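Local coordinates for toll-like receptor 6, Variable lymphocyte receptor B (Mus musculus, PDB 3A79), which probably recognises diacyl lipopeptides in innate immunity as a heterodimer with Toll-like receptor 2, here as an ectodomain fused to part of a hagfish variable lymphocyte receptor, at residues B[176-180]-B[202-206]; B[222-228]-B[253-259]. Numbering follows the deposited sequence.

In the fold
Both contacts pair consecutive parallel strands of the leucine-rich-repeat sheet in the TLR6 part of the fusion, with centres about 12 Å apart. Strands 198-203 and 222-229 are neighbours, so interaction 1 passes directly into interaction 2: Ser226 O lies 3.1 Å from Phe203 N, and Asn227 ND2 lies 3.0 Å from Phe203 O, both probable hydrogen bonds. Interaction 1 covers 316 Å² and is partly buried; interaction 2 covers 666 Å² and is buried, with five regular backbone hydrogen bonds against two. Both meet glycans, interaction 1 by hydrogen bonding at Asn206, interaction 2 by the covalent link at Asn253 and packing at His258. Interaction 2 spans a beta-alpha-beta unit, whereas the connection within interaction 1 contains no helix.

Interaction 1 of 2, residues B[176-180]-B[202-206]; sequences LDLVS and VFHPN. With BMA (beta-D-mannopyranose), chain F; NAG (2-acetamido-2-deoxy-beta-D-glucopyranose), chain C.
Segments 176-180 and 202-206 run alongside each other, their end-to-end directions 17° apart. Asp177 is in register with Val202 as a parallel bridge pair, CA to CA 4.5 Å, and Val179 CA comes 4.1 Å from His204 CA. The backbone is extended at Leu176 and Asp177 (phi/psi -139/128 and -123/136) and departs from this at Leu178 (-113/36) and Val179 (-69/-42). Val202 supplies both backbone hydrogen bonds: its N donates to Leu176 O at 3.0 Å, and its O accepts from Leu178 N at 2.8 Å, while Asp177 CA makes a CH...O contact of 3.2 Å to Val202 O. This is the strand-to-strand step of a leucine-rich-repeat solenoid, with Leu178 and Phe203 directed to the opposite face from Asp177 and Val202. On that face Leu178 CB meets Phe203 CD2 at 4.0 Å. Asp177, with chi1 at 86°, has both carboxylate oxygens satisfied: OD2 accepts from Val179 N at 3.3 Å in an Asx turn, and OD1 takes the backbone N of Phe130. Phe203 O is satisfied by the Asn227 side chain of the next strand. Beyond the sheet, Val179 CG1 packs on Pro205 CD at 4.3 Å. Asn206 ND2 donates to O5 of the mannose at 2.9 Å, and Asn206 OD1 lies 3.0 Å from O3 of the adjoining NAG.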
# COMPACT_ATOMS: atom_id res chain seq x y z
N LEU B 176 8.34 -7.88 40.53
CA LEU B 176 9.42 -8.74 41.00
C LEU B 176 10.37 -9.10 39.86
O LEU B 176 9.94 -9.57 38.81
CB LEU B 176 8.83 -10.00 41.59
CG LEU B 176 9.74 -11.08 42.16
CD1 LEU B 176 10.82 -10.49 43.05
CD2 LEU B 176 8.84 -12.04 42.93
N ASP B 177 11.66 -8.89 40.07
CA ASP B 177 12.59 -9.16 38.99
C ASP B 177 13.68 -10.16 39.36
O ASP B 177 14.31 -10.09 40.42
CB ASP B 177 13.23 -7.89 38.47
CG ASP B 177 14.44 -7.50 39.27
OD1 ASP B 177 14.25 -6.78 40.26
OD2 ASP B 177 15.56 -7.90 38.91
N LEU B 178 13.90 -11.06 38.42
CA LEU B 178 14.79 -12.19 38.57
C LEU B 178 15.96 -11.97 37.63
O LEU B 178 16.46 -12.90 37.00
CB LEU B 178 14.06 -13.45 38.14
CG LEU B 178 12.80 -14.03 38.79
CD1 LEU B 178 13.17 -15.29 39.54
CD2 LEU B 178 12.02 -13.06 39.66
N VAL B 179 16.37 -10.72 37.48
CA VAL B 179 17.53 -10.44 36.64
C VAL B 179 18.76 -11.00 37.35
O VAL B 179 19.62 -11.63 36.73
CB VAL B 179 17.70 -8.94 36.37
CG1 VAL B 179 18.82 -8.71 35.41
CG2 VAL B 179 16.43 -8.36 35.81
N SER B 180 18.81 -10.79 38.66
CA SER B 180 19.94 -11.21 39.48
C SER B 180 20.02 -12.73 39.67
O SER B 180 20.97 -13.23 40.27
CB SER B 180 19.87 -10.53 40.85
OG SER B 180 20.46 -9.24 40.82
N VAL B 202 9.86 -9.77 35.86
CA VAL B 202 10.84 -9.40 34.84
C VAL B 202 12.07 -10.29 34.96
O VAL B 202 12.59 -10.47 36.06
CB VAL B 202 11.25 -7.89 34.95
CG1 VAL B 202 11.98 -7.45 33.71
CG2 VAL B 202 10.03 -7.01 35.19
N PHE B 203 12.53 -10.83 33.84
CA PHE B 203 13.68 -11.74 33.85
C PHE B 203 14.91 -11.12 33.21
O PHE B 203 14.85 -10.03 32.64
CB PHE B 203 13.31 -13.03 33.13
CG PHE B 203 12.06 -13.67 33.66
CD1 PHE B 203 10.85 -13.53 32.99
CD2 PHE B 203 12.09 -14.40 34.84
CE1 PHE B 203 9.70 -14.10 33.48
CE2 PHE B 203 10.95 -14.98 35.33
CZ PHE B 203 9.74 -14.83 34.65
N HIS B 204 16.03 -11.82 33.30
CA HIS B 204 17.25 -11.37 32.65
C HIS B 204 16.95 -11.23 31.17
O HIS B 204 16.39 -12.14 30.57
CB HIS B 204 18.36 -12.38 32.86
CG HIS B 204 19.71 -11.90 32.44
ND1 HIS B 204 20.58 -11.28 33.31
CD2 HIS B 204 20.35 -11.97 31.25
CE1 HIS B 204 21.70 -10.99 32.68
NE2 HIS B 204 21.59 -11.40 31.43
N PRO B 205 17.35 -10.09 30.58
CA PRO B 205 16.94 -9.67 29.24
C PRO B 205 17.88 -10.17 28.15
O PRO B 205 17.72 -9.79 26.99
CB PRO B 205 17.04 -8.14 29.32
CG PRO B 205 17.74 -7.83 30.64
CD PRO B 205 18.27 -9.11 31.18
N ASN B 206 18.86 -10.99 28.52
CA ASN B 206 19.90 -11.38 27.59
C ASN B 206 20.30 -12.83 27.70
O ASN B 206 21.48 -13.15 27.72
CB ASN B 206 21.14 -10.52 27.80
CG ASN B 206 21.11 -9.28 26.98
OD1 ASN B 206 20.79 -9.32 25.79
ND2 ASN B 206 21.44 -8.15 27.60
C1 BMA F . 20.71 -5.08 25.89
C2 BMA F . 20.82 -4.12 27.08
C3 BMA F . 22.19 -3.44 27.14
C4 BMA F . 23.33 -4.44 26.90
C5 BMA F . 23.05 -5.26 25.64
C6 BMA F . 24.16 -6.27 25.35
O2 BMA F . 20.54 -4.82 28.29
O3 BMA F . 22.35 -2.73 28.36
O4 BMA F . 24.57 -3.77 26.76
O5 BMA F . 21.83 -5.94 25.81
O6 BMA F . 23.76 -7.15 24.32
C1 NAG C . 16.26 -6.64 23.60
C2 NAG C . 17.62 -7.16 23.11
C3 NAG C . 18.71 -7.06 24.19
C4 NAG C . 18.66 -5.74 24.95
C5 NAG C . 17.24 -5.52 25.44
C6 NAG C . 17.16 -4.23 26.22
C7 NAG C . 17.75 -8.78 21.31
C8 NAG C . 17.57 -10.19 20.84
N2 NAG C . 17.47 -8.51 22.60
O3 NAG C . 20.01 -7.30 23.68
O4 NAG C . 19.50 -5.84 26.07
O5 NAG C . 16.36 -5.45 24.35
O6 NAG C . 17.22 -3.19 25.27
O7 NAG C . 18.14 -7.91 20.53

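Interaction 2 of 2, residues B[222-228]-B[253-259]. With NAG (2-acetamido-2-deoxy-beta-D-glucopyranose), chain E; NAG (2-acetamido-2-deoxy-beta-D-glucopyranose), chain D.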
# COMPACT_ATOMS: atom_id res chain seq x y z
N HIS B 222 -4.05 -10.64 37.16
CA HIS B 222 -3.25 -10.46 35.97
C HIS B 222 -1.83 -10.90 36.26
O HIS B 222 -1.17 -10.38 37.16
CB HIS B 222 -3.29 -8.98 35.56
CG HIS B 222 -2.71 -8.70 34.21
ND1 HIS B 222 -2.94 -9.50 33.11
CD2 HIS B 222 -1.93 -7.68 33.77
CE1 HIS B 222 -2.31 -9.00 32.06
NE2 HIS B 222 -1.69 -7.90 32.44
N LEU B 223 -1.39 -11.91 35.53
CA LEU B 223 -0.00 -12.32 35.58
C LEU B 223 0.67 -11.66 34.42
O LEU B 223 0.10 -11.58 33.33
CB LEU B 223 0.12 -13.83 35.43
CG LEU B 223 1.56 -14.29 35.28
CD1 LEU B 223 2.31 -14.09 36.60
CD2 LEU B 223 1.57 -15.73 34.86
N GLN B 224 1.88 -11.17 34.62
CA GLN B 224 2.60 -10.55 33.52
C GLN B 224 4.09 -10.82 33.52
O GLN B 224 4.79 -10.49 34.49
CB GLN B 224 2.33 -9.07 33.49
CG GLN B 224 2.62 -8.47 32.16
CD GLN B 224 2.87 -7.01 32.26
OE1 GLN B 224 2.27 -6.33 33.10
NE2 GLN B 224 3.78 -6.49 31.42
N LEU B 225 4.58 -11.41 32.43
CA LEU B 225 5.98 -11.80 32.33
C LEU B 225 6.66 -11.01 31.24
O LEU B 225 6.10 -10.83 30.16
CB LEU B 225 6.13 -13.29 31.99
CG LEU B 225 5.22 -14.40 32.52
CD1 LEU B 225 5.91 -15.72 32.30
CD2 LEU B 225 4.88 -14.22 33.98
N SER B 226 7.89 -10.57 31.51
CA SER B 226 8.67 -9.77 30.57
C SER B 226 10.08 -10.32 30.35
O SER B 226 10.74 -10.74 31.29
CB SER B 226 8.74 -8.33 31.06
OG SER B 226 7.44 -7.77 31.20
N ASN B 227 10.53 -10.29 29.09
CA ASN B 227 11.83 -10.82 28.70
C ASN B 227 11.85 -12.35 28.69
O ASN B 227 12.48 -13.00 29.53
CB ASN B 227 12.96 -10.29 29.60
CG ASN B 227 13.05 -8.76 29.60
OD1 ASN B 227 12.42 -8.06 28.79
ND2 ASN B 227 13.85 -8.23 30.52
N ILE B 228 11.16 -12.93 27.71
CA ILE B 228 11.07 -14.38 27.59
C ILE B 228 11.73 -14.83 26.29
O ILE B 228 11.20 -14.60 25.21
CB ILE B 228 9.61 -14.81 27.56
CG1 ILE B 228 8.85 -14.13 28.69
CG2 ILE B 228 9.50 -16.35 27.65
CD1 ILE B 228 7.36 -14.26 28.56
N ASN B 253 -6.04 -12.72 33.68
CA ASN B 253 -5.45 -12.33 32.42
C ASN B 253 -3.97 -12.69 32.43
O ASN B 253 -3.34 -12.74 33.48
CB ASN B 253 -5.66 -10.83 32.18
CG ASN B 253 -7.14 -10.43 32.13
OD1 ASN B 253 -8.00 -11.25 31.78
ND2 ASN B 253 -7.43 -9.17 32.46
N VAL B 254 -3.42 -12.98 31.25
CA VAL B 254 -1.99 -13.23 31.12
C VAL B 254 -1.39 -12.33 30.02
O VAL B 254 -1.96 -12.16 28.94
CB VAL B 254 -1.68 -14.72 30.87
CG1 VAL B 254 -0.24 -14.92 30.44
CG2 VAL B 254 -1.94 -15.51 32.12
N THR B 255 -0.24 -11.74 30.33
CA THR B 255 0.46 -10.91 29.37
C THR B 255 1.92 -11.31 29.22
O THR B 255 2.69 -11.30 30.19
CB THR B 255 0.37 -9.45 29.76
OG1 THR B 255 -1.00 -9.05 29.70
CG2 THR B 255 1.19 -8.60 28.81
N LEU B 256 2.29 -11.66 28.00
CA LEU B 256 3.67 -11.97 27.64
C LEU B 256 4.30 -10.77 26.91
O LEU B 256 3.77 -10.32 25.91
CB LEU B 256 3.68 -13.23 26.76
CG LEU B 256 3.82 -14.60 27.44
CD1 LEU B 256 3.22 -14.62 28.84
CD2 LEU B 256 3.27 -15.76 26.58
N GLN B 257 5.43 -10.25 27.41
CA GLN B 257 6.10 -9.10 26.79
C GLN B 257 7.52 -9.44 26.36
O GLN B 257 8.28 -10.04 27.11
CB GLN B 257 6.18 -7.92 27.75
CG GLN B 257 5.30 -6.76 27.40
CD GLN B 257 5.43 -5.64 28.41
OE1 GLN B 257 4.50 -5.35 29.15
NE2 GLN B 257 6.61 -5.00 28.45
N HIS B 258 7.87 -9.05 25.14
CA HIS B 258 9.21 -9.33 24.63
C HIS B 258 9.59 -10.81 24.51
O HIS B 258 10.72 -11.19 24.82
CB HIS B 258 10.22 -8.57 25.48
CG HIS B 258 9.78 -7.18 25.81
ND1 HIS B 258 9.53 -6.77 27.10
CD2 HIS B 258 9.50 -6.13 25.02
CE1 HIS B 258 9.13 -5.51 27.09
NE2 HIS B 258 9.10 -5.10 25.84
N ILE B 259 8.66 -11.64 24.04
CA ILE B 259 8.91 -13.07 23.85
C ILE B 259 9.55 -13.33 22.50
O ILE B 259 8.95 -13.08 21.46
CB ILE B 259 7.60 -13.88 23.83
CG1 ILE B 259 6.55 -13.20 24.68
CG2 ILE B 259 7.83 -15.30 24.28
CD1 ILE B 259 5.84 -12.10 23.95
C1 NAG E . -8.85 -8.87 32.41
C2 NAG E . -9.07 -7.82 33.51
C3 NAG E . -10.09 -6.70 33.26
C4 NAG E . -10.51 -6.49 31.81
C5 NAG E . -10.44 -7.75 30.97
C6 NAG E . -10.46 -7.29 29.52
C7 NAG E . -10.04 -9.63 34.92
C8 NAG E . -11.29 -9.92 34.12
N2 NAG E . -9.46 -8.43 34.78
O3 NAG E . -9.55 -5.49 33.73
O4 NAG E . -11.82 -5.95 31.76
O5 NAG E . -9.22 -8.43 31.12
O6 NAG E . -9.38 -6.39 29.35
O7 NAG E . -9.56 -10.46 35.69
C1 NAG D . 11.31 -6.56 21.87
C2 NAG D . 11.84 -5.26 22.50
C3 NAG D . 13.36 -5.18 22.62
C4 NAG D . 14.04 -6.53 22.88
C5 NAG D . 13.37 -7.73 22.23
C6 NAG D . 13.94 -9.02 22.83
C7 NAG D . 10.57 -3.17 22.27
C8 NAG D . 9.56 -2.59 21.33
N2 NAG D . 11.40 -4.09 21.76
O3 NAG D . 13.64 -4.31 23.69
O4 NAG D . 15.40 -6.45 22.47
O5 NAG D . 11.96 -7.71 22.38
O6 NAG D . 13.36 -10.16 22.23
O7 NAG D . 10.59 -2.77 23.44
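Ile228, Thr255 and His222 lose the most surface in this pairing, 82, 71 and 70 Å², and they sample its end, middle and beginning. The strands are parallel, their axes 10° apart and 4.7 Å at closest approach. Thr255 shows the regular exchange: its N donates to Leu223 O at 3.0 Å and its O accepts from Leu225 N at 2.9 Å. The same alternation continues from Gln257 N to Leu225 O (2.9 Å) and from Asn227 N to Gln257 O (3.0 Å). Thr255 CB also packs on Gln224 CG at 3.4 Å. His222 lies over the start, where Asn253 O accepts Leu223 N at 2.9 Å and, weakly, His222 ND1 at 3.3 Å; Asn253 itself carries an N-linked NAG, its ND2 bonded to C1 at 1.5 Å. Ile228 points to the other face, its CD1 3.7 Å from Leu256 CG and its CB 3.8 Å from Ile259 CG2. Phi is positive at Asn227 (74°) and His258 (61°), and the chain turns a corner at His258, whose O accepts a weak hydrogen bond from Ile228 N at 3.4 Å. Aliphatic side chains line the hydrophobic side of this leucine-rich-repeat beta-alpha-beta unit, whose helix 235-246 packs on Leu223, Leu225 and Ile228. The following helix 263-273 covers Val254 and Leu256, and strands 198-203 and 278-288 flank the pair within the sheet.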